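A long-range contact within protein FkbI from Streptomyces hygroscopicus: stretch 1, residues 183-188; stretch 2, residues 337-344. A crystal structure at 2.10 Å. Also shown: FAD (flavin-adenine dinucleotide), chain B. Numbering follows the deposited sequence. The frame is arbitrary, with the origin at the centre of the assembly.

Stretch 1, residues 183-188: PSGCRA
Stretch 2 337-344: YRDAKLME

Residues 337-344 are helical throughout their backbone angles, part of a longer helix, and the irregular segment 183-188 lies against one side of it. Along that segment the backbone runs from extended at Pro-183 (-63/140) through Ser-184 (-71/-37) and an extended Gly-185 (-138/173) to a left-handed Cys-186 (47/37), then returns to -54/-18 at Arg-187. The closest register is Gly-185 to Asp-339, with 4.8 Å between their CA atoms. Glycine permits this approach: an ideal CB would point toward the helix and lie 2.9 Å from both Leu-342 CD2 and Arg-338 O.

Two hydrogen bonds fasten the loop backbone to side chains one helix residue apart. Arg-338 (m, t, m, chi4 102°) points its CB toward the loop, and its NH1 donates to Ser-184 O at 2.8 Å. Asp-339 sets out sideways in the m rotamer, and its OD1 accepts from Cys-186 N at 2.8 Å, an almost straight bond that satisfies a buried amide. Water 2 reinforces the join, donating to Asp-339 OD1 (2.8 Å) and accepting from Arg-338 NH1 (2.9 Å) and Arg-187 N (3.2 Å). Water 1 links Ser-184 OG (2.9 Å) to Arg-338 O (2.8 Å).

One turn along, Leu-342 (chi1 -107°, chi2 36°) packs CD2 at 3.4 Å from Gly-185 N and 3.5 Å from C7M of the FAD, so one methyl serves both loop and cofactor. Cys-186, chi1 m, sets SG 4.1 Å from Met-343 CE, a small buried apolar contact.

Arg-187, partly exposed (m, t, m, chi4 -175°), brings NE within 3.4 Å of Arg-338 NH1. These like charges do not bond; NE has a hydrogen-bond partner elsewhere in the structure. Together the stretches bury 361 Å².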

# COMPACT_ATOMS: atom_id res chain seq x y z
N PRO A 183 -14.69 0.67 7.06
CA PRO A 183 -13.82 -0.21 6.26
C PRO A 183 -13.66 -1.56 6.96
O PRO A 183 -13.53 -1.62 8.19
CB PRO A 183 -12.51 0.57 6.19
CG PRO A 183 -12.50 1.30 7.51
CD PRO A 183 -13.92 1.80 7.61
N SER A 184 -13.67 -2.64 6.19
CA SER A 184 -13.55 -3.98 6.77
C SER A 184 -12.15 -4.30 7.31
O SER A 184 -12.02 -4.97 8.33
CB SER A 184 -13.95 -5.05 5.75
OG SER A 184 -13.07 -5.05 4.64
N GLY A 185 -11.12 -3.83 6.61
CA GLY A 185 -9.75 -4.09 7.05
C GLY A 185 -8.89 -2.84 6.89
O GLY A 185 -9.36 -1.86 6.30
N CYS A 186 -7.65 -2.88 7.39
CA CYS A 186 -6.77 -1.71 7.31
C CYS A 186 -7.60 -0.50 7.77
O CYS A 186 -7.46 0.61 7.25
CB CYS A 186 -6.27 -1.52 5.87
SG CYS A 186 -4.96 -2.68 5.33
N ARG A 187 -8.46 -0.75 8.75
CA ARG A 187 -9.39 0.24 9.29
C ARG A 187 -8.85 1.58 9.78
O ARG A 187 -9.61 2.54 9.91
CB ARG A 187 -10.22 -0.42 10.39
CG ARG A 187 -10.93 -1.68 9.92
CD ARG A 187 -11.97 -2.17 10.91
NE ARG A 187 -11.38 -2.62 12.17
CZ ARG A 187 -12.08 -3.18 13.15
NH1 ARG A 187 -13.39 -3.34 13.01
NH2 ARG A 187 -11.47 -3.59 14.25
N ALA A 188 -7.55 1.67 10.04
CA ALA A 188 -6.97 2.93 10.49
C ALA A 188 -6.16 3.61 9.39
O ALA A 188 -5.45 4.59 9.64
CB ALA A 188 -6.09 2.69 11.71
N TYR A 337 -6.08 -11.56 9.43
CA TYR A 337 -7.13 -12.27 8.72
C TYR A 337 -7.94 -11.30 7.83
O TYR A 337 -8.12 -11.55 6.63
CB TYR A 337 -8.04 -12.98 9.73
CG TYR A 337 -9.08 -13.88 9.11
CD1 TYR A 337 -8.73 -14.95 8.29
CD2 TYR A 337 -10.44 -13.67 9.36
CE1 TYR A 337 -9.70 -15.80 7.73
CE2 TYR A 337 -11.41 -14.50 8.81
CZ TYR A 337 -11.03 -15.56 8.00
OH TYR A 337 -12.00 -16.37 7.45
N ARG A 338 -8.40 -10.20 8.41
CA ARG A 338 -9.17 -9.20 7.67
C ARG A 338 -8.31 -8.39 6.70
O ARG A 338 -8.75 -8.08 5.59
CB ARG A 338 -9.88 -8.22 8.62
CG ARG A 338 -11.12 -8.78 9.32
CD ARG A 338 -11.80 -7.74 10.22
NE ARG A 338 -10.99 -7.38 11.38
CZ ARG A 338 -10.27 -6.26 11.49
NH1 ARG A 338 -10.26 -5.36 10.51
NH2 ARG A 338 -9.53 -6.05 12.58
N ASP A 339 -7.10 -8.04 7.13
CA ASP A 339 -6.21 -7.24 6.30
C ASP A 339 -5.72 -7.98 5.06
O ASP A 339 -5.71 -7.42 3.98
CB ASP A 339 -4.99 -6.75 7.10
CG ASP A 339 -5.37 -5.83 8.26
OD1 ASP A 339 -6.50 -5.32 8.28
OD2 ASP A 339 -4.51 -5.61 9.14
N ALA A 340 -5.33 -9.24 5.23
CA ALA A 340 -4.83 -10.06 4.13
C ALA A 340 -5.90 -10.28 3.06
O ALA A 340 -5.59 -10.32 1.87
CB ALA A 340 -4.31 -11.41 4.66
N LYS A 341 -7.14 -10.43 3.49
CA LYS A 341 -8.24 -10.63 2.56
C LYS A 341 -8.29 -9.45 1.60
O LYS A 341 -8.42 -9.62 0.38
CB LYS A 341 -9.56 -10.75 3.34
CG LYS A 341 -10.80 -10.92 2.47
CD LYS A 341 -10.75 -12.20 1.66
CE LYS A 341 -10.46 -11.91 0.19
NZ LYS A 341 -10.38 -13.17 -0.59
N LEU A 342 -8.16 -8.24 2.15
CA LEU A 342 -8.19 -7.02 1.34
C LEU A 342 -7.02 -6.95 0.36
O LEU A 342 -7.18 -6.48 -0.77
CB LEU A 342 -8.21 -5.79 2.26
CG LEU A 342 -9.54 -5.02 2.35
CD1 LEU A 342 -10.72 -5.98 2.30
CD2 LEU A 342 -9.56 -4.20 3.64
N MET A 343 -5.85 -7.44 0.77
CA MET A 343 -4.67 -7.42 -0.09
C MET A 343 -4.85 -8.28 -1.35
O MET A 343 -4.23 -8.01 -2.38
CB MET A 343 -3.44 -7.89 0.68
CG MET A 343 -3.08 -6.99 1.87
SD MET A 343 -2.84 -5.27 1.40
CE MET A 343 -4.48 -4.60 1.72
N GLU A 344 -5.69 -9.31 -1.26
CA GLU A 344 -5.97 -10.18 -2.40
C GLU A 344 -6.83 -9.45 -3.44
O GLU A 344 -6.89 -9.84 -4.61
CB GLU A 344 -6.71 -11.44 -1.96
CG GLU A 344 -5.86 -12.49 -1.28
CD GLU A 344 -6.67 -13.73 -0.90
OE1 GLU A 344 -6.37 -14.82 -1.43
OE2 GLU A 344 -7.59 -13.60 -0.06
PA FAD B . -14.43 -5.00 -9.52
O1A FAD B . -13.17 -4.40 -9.95
O2A FAD B . -15.83 -4.48 -9.38
O5B FAD B . -14.34 -6.20 -8.58
C5B FAD B . -14.44 -7.28 -9.42
C4B FAD B . -14.34 -8.66 -8.85
O4B FAD B . -14.43 -9.23 -10.21
C3B FAD B . -12.93 -8.87 -8.40
O3B FAD B . -12.89 -10.00 -7.59
C2B FAD B . -12.17 -9.05 -9.63
O2B FAD B . -10.91 -9.78 -9.61
C1B FAD B . -13.17 -9.71 -10.62
N9A FAD B . -12.93 -9.28 -11.96
C8A FAD B . -13.11 -8.02 -12.59
N7A FAD B . -12.77 -7.98 -13.85
C5A FAD B . -12.34 -9.26 -14.13
C6A FAD B . -11.85 -9.88 -15.29
N6A FAD B . -11.72 -9.23 -16.45
N1A FAD B . -11.49 -11.21 -15.21
C2A FAD B . -11.61 -11.90 -14.06
N3A FAD B . -12.09 -11.38 -12.85
C4A FAD B . -12.43 -10.01 -13.04
N1 FAD B . -7.90 2.54 -5.13
C2 FAD B . -7.10 3.65 -5.42
O2 FAD B . -7.15 4.22 -6.53
N3 FAD B . -6.24 4.14 -4.45
C4 FAD B . -6.10 3.60 -3.14
O4 FAD B . -5.28 4.13 -2.33
C4X FAD B . -6.91 2.52 -2.87
N5 FAD B . -6.79 1.97 -1.52
C5X FAD B . -7.62 0.88 -1.19
C6 FAD B . -7.60 0.29 0.11
C7 FAD B . -8.44 -0.78 0.52
C7M FAD B . -8.35 -1.34 1.93
C8 FAD B . -9.38 -1.29 -0.43
C8M FAD B . -10.36 -2.40 -0.13
C9 FAD B . -9.43 -0.77 -1.70
C9A FAD B . -8.55 0.30 -2.13
N10 FAD B . -8.58 0.90 -3.49
C10 FAD B . -7.80 2.00 -3.86
C1' FAD B . -9.47 0.15 -4.27
C2' FAD B . -8.73 -1.09 -5.03
O2' FAD B . -8.20 -0.36 -6.18
C3' FAD B . -9.80 -1.90 -5.49
O3' FAD B . -9.79 -3.14 -4.74
C4' FAD B . -10.12 -2.47 -6.90
O4' FAD B . -10.07 -1.64 -8.03
C5' FAD B . -11.49 -2.82 -6.55
O5' FAD B . -12.42 -2.65 -7.57
P FAD B . -13.97 -2.86 -7.13
O1P FAD B . -13.73 -1.97 -8.17
O2P FAD B . -15.46 -2.67 -7.50
O3P FAD B . -14.29 -3.97 -8.28
O HOH W 1 -11.48 -7.29 5.42
O HOH W 2 -7.96 -3.67 10.00